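Local coordinates for cytoplasmic protein (Cryptococcus neoformans var. grubii serotype A, PDB 7LPO) that probably hydrolyses the beta-glucosidic bond of steryl glucosides, as a sterylglucosidase of glycoside hydrolase family 5, at residues Ile264-Ile269 / Leu410-Arg415; Ser414-Arg417 / Glu422-His425. One frame throughout, in Å; residues are numbered along the deposited sequence.

Contact 1 of 2, residues Ile264-Ile269 / Leu410-Arg415; sequences IGWDSI and LAYSSR
Tyr412 sends CG anti to its own backbone N (chi1 174°), which carries the phenol straight off helix 400-419 to the end of strand 263-267, while Trp266 turns CG anti to its carbonyl carbon (chi1 -63°), so that the two side chains cross at about a right angle, with Trp266 CB and CE3 nearest the phenol oxygen. This is a helix packed on the outside of the parallel barrel strands of a glycoside hydrolase family 5 (TIM-barrel) domain, met where the strand gives way to a loop. The hydroxyl of Tyr412 donates a weak hydrogen bond to the strand's last carbonyl, Tyr412 OH to Asp267 O at 2.7 Å. Ser268 packs beside it, its CA 3.8 Å from Tyr412 CE2. Trp266 CB stands 4.0 Å from Tyr412 OH, and Pro142 of the adjoining strand 137-143 also touches the phenol. Polar ends on this side are bound elsewhere: Trp266 NE1 to His420 ND1, Ser268 OG to the backbone N of Gln428. The side chain of Asp267 starts away from the helix, and its carboxylate is held by Arg100 NE (salt bridge to OD2) and Ser450 OG (bonded to OD1). Within the helix, Leu410 O takes two bonds from one residue on opposite faces of its plane, from Ser414 N at 3.0 Å and from Ser414 OG at 2.9 Å.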
ATOM      1  N   ILE A 264      -2.094  14.012  -9.404  1.00 15.40           N
ATOM      2  CA  ILE A 264      -2.376  15.073  -8.448  1.00 13.85           C
ATOM      3  C   ILE A 264      -1.363  15.158  -7.316  1.00 13.87           C
ATOM      4  O   ILE A 264      -1.313  16.183  -6.626  1.00 13.87           O
ATOM      5  CB  ILE A 264      -3.791  14.904  -7.871  1.00 18.43           C
ATOM      6  CG1 ILE A 264      -3.908  13.619  -7.047  1.00 17.24           C
ATOM      7  CG2 ILE A 264      -4.812  14.896  -8.998  1.00 18.93           C
ATOM      8  CD1 ILE A 264      -5.309  13.420  -6.406  1.00 16.19           C
ATOM      9  N   GLY A 265      -0.559  14.126  -7.101  1.00 18.13           N
ATOM     10  CA  GLY A 265       0.385  14.161  -6.000  1.00 16.61           C
ATOM     11  C   GLY A 265       1.199  12.888  -5.927  1.00 15.30           C
ATOM     12  O   GLY A 265       1.078  11.987  -6.765  1.00 13.91           O
ATOM     13  N   TRP A 266       2.024  12.821  -4.885  1.00 13.93           N
ATOM     14  CA  TRP A 266       2.965  11.730  -4.699  1.00 13.95           C
ATOM     15  C   TRP A 266       2.838  11.187  -3.285  1.00 16.05           C
ATOM     16  O   TRP A 266       2.807  11.959  -2.319  1.00 13.97           O
ATOM     17  CB  TRP A 266       4.407  12.193  -4.970  1.00 13.96           C
ATOM     18  CG  TRP A 266       4.615  12.632  -6.386  1.00 14.29           C
ATOM     19  CD1 TRP A 266       4.151  13.776  -6.957  1.00 13.93           C
ATOM     20  CD2 TRP A 266       5.331  11.934  -7.407  1.00 13.95           C
ATOM     21  NE1 TRP A 266       4.529  13.836  -8.269  1.00 13.92           N
ATOM     22  CE2 TRP A 266       5.257  12.716  -8.574  1.00 13.93           C
ATOM     23  CE3 TRP A 266       6.032  10.729  -7.445  1.00 13.97           C
ATOM     24  CZ2 TRP A 266       5.840  12.328  -9.769  1.00 13.93           C
ATOM     25  CZ3 TRP A 266       6.609  10.338  -8.629  1.00 13.97           C
ATOM     26  CH2 TRP A 266       6.519  11.140  -9.777  1.00 14.57           C
ATOM     27  N   ASP A 267       2.738   9.862  -3.178  1.00 17.67           N
ATOM     28  CA  ASP A 267       2.859   9.162  -1.910  1.00 18.22           C
ATOM     29  C   ASP A 267       4.323   9.130  -1.483  1.00 17.14           C
ATOM     30  O   ASP A 267       5.238   9.243  -2.306  1.00 16.75           O
ATOM     31  CB  ASP A 267       2.322   7.735  -2.033  1.00 20.31           C
ATOM     32  CG  ASP A 267       1.580   7.258  -0.778  1.00 21.84           C
ATOM     33  OD1 ASP A 267       1.742   7.856   0.310  1.00 21.24           O
ATOM     34  OD2 ASP A 267       0.828   6.264  -0.888  1.00 22.39           O
ATOM     35  N   SER A 268       4.544   8.986  -0.179  1.00 19.86           N
ATOM     36  CA  SER A 268       5.896   8.772   0.315  1.00 19.73           C
ATOM     37  C   SER A 268       6.237   7.282   0.236  1.00 18.47           C
ATOM     38  O   SER A 268       5.412   6.448  -0.142  1.00 14.50           O
ATOM     39  CB  SER A 268       6.050   9.333   1.726  1.00 21.85           C
ATOM     40  OG  SER A 268       5.129   8.768   2.623  1.00 22.91           O
ATOM     41  N   ILE A 269       7.485   6.945   0.564  1.00 14.14           N
ATOM     42  CA  ILE A 269       7.951   5.577   0.409  1.00 14.17           C
ATOM     43  C   ILE A 269       6.992   4.623   1.091  1.00 14.18           C
ATOM     44  O   ILE A 269       6.614   4.814   2.251  1.00 14.66           O
ATOM     45  CB  ILE A 269       9.373   5.438   0.971  1.00 14.21           C
ATOM     46  CG1 ILE A 269       9.874   4.009   0.772  1.00 14.24           C
ATOM     47  CG2 ILE A 269       9.430   5.818   2.427  1.00 14.23           C
ATOM     48  CD1 ILE A 269      11.382   3.880   0.948  1.00 14.28           C
ATOM     49  N   LEU A 410      11.135  15.049   4.871  1.00 16.09           N
ATOM     50  CA  LEU A 410      11.426  16.421   4.472  1.00 18.52           C
ATOM     51  C   LEU A 410      12.234  16.445   3.184  1.00 18.33           C
ATOM     52  O   LEU A 410      11.883  17.161   2.237  1.00 19.84           O
ATOM     53  CB  LEU A 410      12.170  17.160   5.579  1.00 20.73           C
ATOM     54  CG  LEU A 410      11.444  17.253   6.924  1.00 26.61           C
ATOM     55  CD1 LEU A 410      12.437  17.792   7.980  1.00 30.76           C
ATOM     56  CD2 LEU A 410      10.206  18.123   6.877  1.00 27.40           C
ATOM     57  N   ALA A 411      13.315  15.653   3.133  1.00 18.12           N
ATOM     58  CA  ALA A 411      14.151  15.567   1.936  1.00 18.84           C
ATOM     59  C   ALA A 411      13.357  15.061   0.738  1.00 18.87           C
ATOM     60  O   ALA A 411      13.453  15.613  -0.365  1.00 21.79           O
ATOM     61  CB  ALA A 411      15.352  14.652   2.193  1.00 18.74           C
ATOM     62  N   TYR A 412      12.586  13.989   0.930  1.00 17.11           N
ATOM     63  CA  TYR A 412      11.792  13.442  -0.168  1.00 15.17           C
ATOM     64  C   TYR A 412      10.789  14.469  -0.677  1.00 14.86           C
ATOM     65  O   TYR A 412      10.722  14.746  -1.879  1.00 14.09           O
ATOM     66  CB  TYR A 412      11.075  12.165   0.290  1.00 14.63           C
ATOM     67  CG  TYR A 412      10.105  11.605  -0.726  1.00 15.78           C
ATOM     68  CD1 TYR A 412      10.553  10.827  -1.777  1.00 14.79           C
ATOM     69  CD2 TYR A 412       8.735  11.863  -0.641  1.00 16.36           C
ATOM     70  CE1 TYR A 412       9.683  10.311  -2.714  1.00 15.11           C
ATOM     71  CE2 TYR A 412       7.852  11.349  -1.590  1.00 15.56           C
ATOM     72  CZ  TYR A 412       8.342  10.574  -2.624  1.00 16.15           C
ATOM     73  OH  TYR A 412       7.496  10.039  -3.573  1.00 18.05           O
ATOM     74  N   SER A 413      10.006  15.056   0.233  1.00 16.63           N
ATOM     75  CA  SER A 413       8.916  15.933  -0.185  1.00 17.50           C
ATOM     76  C   SER A 413       9.443  17.186  -0.884  1.00 17.39           C
ATOM     77  O   SER A 413       8.823  17.677  -1.834  1.00 18.23           O
ATOM     78  CB  SER A 413       8.045  16.295   1.021  1.00 17.61           C
ATOM     79  OG  SER A 413       8.757  17.045   1.986  1.00 20.51           O
ATOM     80  N   SER A 414      10.589  17.708  -0.445  1.00 16.43           N
ATOM     81  CA  SER A 414      11.171  18.862  -1.125  1.00 18.97           C
ATOM     82  C   SER A 414      11.526  18.534  -2.569  1.00 17.31           C
ATOM     83  O   SER A 414      11.330  19.358  -3.469  1.00 18.48           O
ATOM     84  CB  SER A 414      12.416  19.347  -0.385  1.00 20.94           C
ATOM     85  OG  SER A 414      12.084  19.766   0.917  1.00 24.28           O
ATOM     86  N   ARG A 415      12.066  17.339  -2.810  1.00 17.64           N
ATOM     87  CA  ARG A 415      12.415  16.970  -4.176  1.00 18.69           C
ATOM     88  C   ARG A 415      11.173  16.855  -5.042  1.00 18.02           C
ATOM     89  O   ARG A 415      11.178  17.288  -6.199  1.00 19.60           O
ATOM     90  CB  ARG A 415      13.196  15.651  -4.208  1.00 21.73           C
ATOM     91  CG  ARG A 415      13.631  15.244  -5.624  1.00 25.36           C
ATOM     92  CD  ARG A 415      14.660  16.234  -6.192  1.00 28.56           C
ATOM     93  NE  ARG A 415      15.715  16.430  -5.202  1.00 31.65           N
ATOM     94  CZ  ARG A 415      16.783  15.645  -5.086  1.00 29.82           C
ATOM     95  NH1 ARG A 415      16.959  14.634  -5.934  1.00 25.61           N
ATOM     96  NH2 ARG A 415      17.674  15.879  -4.130  1.00 31.33           N
TER

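Contact 2 of 2, residues Ser414-Arg417 / Glu422-His425; sequences SRIR and ESIH
Arg417 turns its guanidinium side-on to the backbone of Ser423, so that two nitrogens grip one oxygen: NE lies 3.0 Å and NH2 2.9 Å from Ser423 O. The acceptor lies in the guanidinium plane. NE arrives in the carbonyl plane on a lone pair, with an N-H...O angle of 148°, whereas NH2 comes nearly in line with the C=O bond. Ser423 lies in the loop just before strand 424-427, and the pair of bonds ties its carbonyl to the last turns of helix 400-419. NH2 also bonds Leu443 O, and NH1 makes a weak bond to Phe442 O, both carbonyls of helix 440-443.

A bend at chi2 (-94°) lets the arginine chain fold over His425. The imidazole sits over one face of the guanidinium, NE2 3.3 Å from Arg417 CZ and above the centre of the group, with the two planes 31° apart. NH1 is close to NE2 as well, but its angle is too poor for a hydrogen bond. The aliphatic part follows the same ring, Arg417 CG being 3.6 Å from His425 CE1.

Ile416 brings CG2 to 3.4 Å from Ser423 OG and near the edge of the imidazole. That hydroxyl makes a weak bond to Ile424 O. Glu422 starts its side chain away from the helix, and its carboxylate is held by Ser9, Thr12 and Tyr20, its carbonyl by Arg446 NE.

The contact thus closes the short turn from an outer helix to the next parallel strand of the TIM barrel: Ile416 also touches Trp266 of strand 263-267 and Val244 of helix 232-254, Trp409 of helix 400-419 meets His425 edge-to-face, and strand 424-427 runs parallel between strands 263-267 and 447-449.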
ATOM      1  N   SER A 414      10.589  17.708  -0.445  1.00 16.43           N
ATOM      2  CA  SER A 414      11.171  18.862  -1.125  1.00 18.97           C
ATOM      3  C   SER A 414      11.526  18.534  -2.569  1.00 17.31           C
ATOM      4  O   SER A 414      11.330  19.358  -3.469  1.00 18.48           O
ATOM      5  CB  SER A 414      12.416  19.347  -0.385  1.00 20.94           C
ATOM      6  OG  SER A 414      12.084  19.766   0.917  1.00 24.28           O
ATOM      7  N   ARG A 415      12.066  17.339  -2.810  1.00 17.64           N
ATOM      8  CA  ARG A 415      12.415  16.970  -4.176  1.00 18.69           C
ATOM      9  C   ARG A 415      11.173  16.855  -5.042  1.00 18.02           C
ATOM     10  O   ARG A 415      11.178  17.288  -6.199  1.00 19.60           O
ATOM     11  CB  ARG A 415      13.196  15.651  -4.208  1.00 21.73           C
ATOM     12  CG  ARG A 415      13.631  15.244  -5.624  1.00 25.36           C
ATOM     13  CD  ARG A 415      14.660  16.234  -6.192  1.00 28.56           C
ATOM     14  NE  ARG A 415      15.715  16.430  -5.202  1.00 31.65           N
ATOM     15  CZ  ARG A 415      16.783  15.645  -5.086  1.00 29.82           C
ATOM     16  NH1 ARG A 415      16.959  14.634  -5.934  1.00 25.61           N
ATOM     17  NH2 ARG A 415      17.674  15.879  -4.130  1.00 31.33           N
ATOM     18  N   ILE A 416      10.104  16.267  -4.505  1.00 14.03           N
ATOM     19  CA  ILE A 416       8.866  16.138  -5.274  1.00 14.00           C
ATOM     20  C   ILE A 416       8.386  17.508  -5.732  1.00 13.99           C
ATOM     21  O   ILE A 416       8.029  17.700  -6.899  1.00 16.71           O
ATOM     22  CB  ILE A 416       7.784  15.418  -4.447  1.00 15.49           C
ATOM     23  CG1 ILE A 416       8.160  13.949  -4.234  1.00 18.05           C
ATOM     24  CG2 ILE A 416       6.411  15.597  -5.100  1.00 16.97           C
ATOM     25  CD1 ILE A 416       8.194  13.101  -5.475  1.00 19.49           C
ATOM     26  N   ARG A 417       8.376  18.484  -4.819  1.00 14.00           N
ATOM     27  CA  ARG A 417       7.856  19.808  -5.146  1.00 21.21           C
ATOM     28  C   ARG A 417       8.761  20.541  -6.131  1.00 19.80           C
ATOM     29  O   ARG A 417       8.290  21.402  -6.881  1.00 17.71           O
ATOM     30  CB  ARG A 417       7.685  20.636  -3.871  1.00 20.23           C
ATOM     31  CG  ARG A 417       6.432  20.288  -3.043  1.00 20.37           C
ATOM     32  CD  ARG A 417       5.231  21.180  -3.380  1.00 19.42           C
ATOM     33  NE  ARG A 417       4.003  20.672  -2.767  1.00 15.47           N
ATOM     34  CZ  ARG A 417       3.680  20.832  -1.490  1.00 15.56           C
ATOM     35  NH1 ARG A 417       4.476  21.508  -0.677  1.00 17.99           N
ATOM     36  NH2 ARG A 417       2.554  20.322  -1.023  1.00 13.98           N
ATOM     37  N   GLU A 422       2.811  21.978  -7.643  1.00 20.60           N
ATOM     38  CA  GLU A 422       1.494  21.908  -7.019  1.00 22.62           C
ATOM     39  C   GLU A 422       1.184  20.525  -6.451  1.00 22.34           C
ATOM     40  O   GLU A 422       0.010  20.194  -6.236  1.00 22.47           O
ATOM     41  CB  GLU A 422       0.411  22.294  -8.028  1.00 26.15           C
ATOM     42  CG  GLU A 422       0.558  23.678  -8.622  1.00 29.68           C
ATOM     43  CD  GLU A 422       0.315  24.773  -7.607  1.00 32.48           C
ATOM     44  OE1 GLU A 422      -0.062  24.458  -6.457  1.00 30.19           O
ATOM     45  OE2 GLU A 422       0.514  25.953  -7.960  1.00 36.32           O
ATOM     46  N   SER A 423       2.206  19.714  -6.202  1.00 20.90           N
ATOM     47  CA  SER A 423       1.963  18.342  -5.788  1.00 21.61           C
ATOM     48  C   SER A 423       1.280  18.285  -4.430  1.00 18.32           C
ATOM     49  O   SER A 423       1.647  18.996  -3.489  1.00 18.54           O
ATOM     50  CB  SER A 423       3.271  17.556  -5.728  1.00 27.03           C
ATOM     51  OG  SER A 423       3.034  16.253  -5.212  1.00 31.38           O
ATOM     52  N   ILE A 424       0.284  17.417  -4.331  1.00 17.86           N
ATOM     53  CA  ILE A 424      -0.256  17.030  -3.038  1.00 15.97           C
ATOM     54  C   ILE A 424       0.704  16.032  -2.405  1.00 15.46           C
ATOM     55  O   ILE A 424       1.112  15.057  -3.044  1.00 16.70           O
ATOM     56  CB  ILE A 424      -1.667  16.438  -3.190  1.00 16.71           C
ATOM     57  CG1 ILE A 424      -2.637  17.508  -3.709  1.00 16.68           C
ATOM     58  CG2 ILE A 424      -2.159  15.906  -1.863  1.00 15.89           C
ATOM     59  CD1 ILE A 424      -3.988  16.967  -4.136  1.00 17.11           C
ATOM     60  N   HIS A 425       1.091  16.292  -1.161  1.00 16.94           N
ATOM     61  CA  HIS A 425       1.876  15.339  -0.389  1.00 14.65           C
ATOM     62  C   HIS A 425       0.936  14.331   0.260  1.00 14.66           C
ATOM     63  O   HIS A 425       0.168  14.676   1.170  1.00 14.66           O
ATOM     64  CB  HIS A 425       2.701  16.060   0.667  1.00 15.82           C
ATOM     65  CG  HIS A 425       3.850  16.829   0.108  1.00 15.88           C
ATOM     66  ND1 HIS A 425       4.563  16.401  -0.991  1.00 17.19           N
ATOM     67  CD2 HIS A 425       4.404  18.003   0.487  1.00 17.08           C
ATOM     68  CE1 HIS A 425       5.516  17.277  -1.258  1.00 18.65           C
ATOM     69  NE2 HIS A 425       5.442  18.257  -0.375  1.00 18.24           N
TER

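The two contacts lie side by side, their centres 5 Å apart, and both use helix 400-419, sharing Ser414 and Arg415. In chain order strand 263-267 comes first, then after more than 130 intervening residues the helix, and directly after it strand 424-427, parallel to strand 263-267 and next to it. Contact 1 therefore joins the helix to the earlier strand, contact 2 to the strand that follows it. The strands are probably hydrogen-bonded to each other, Trp266 N to Ile424 O at 3.0 Å and Ile264 O to Ile424 N at 3.1 Å. One helix thus spans two neighbouring strands of the family 5 barrel, with helix 232-254 packing beside it.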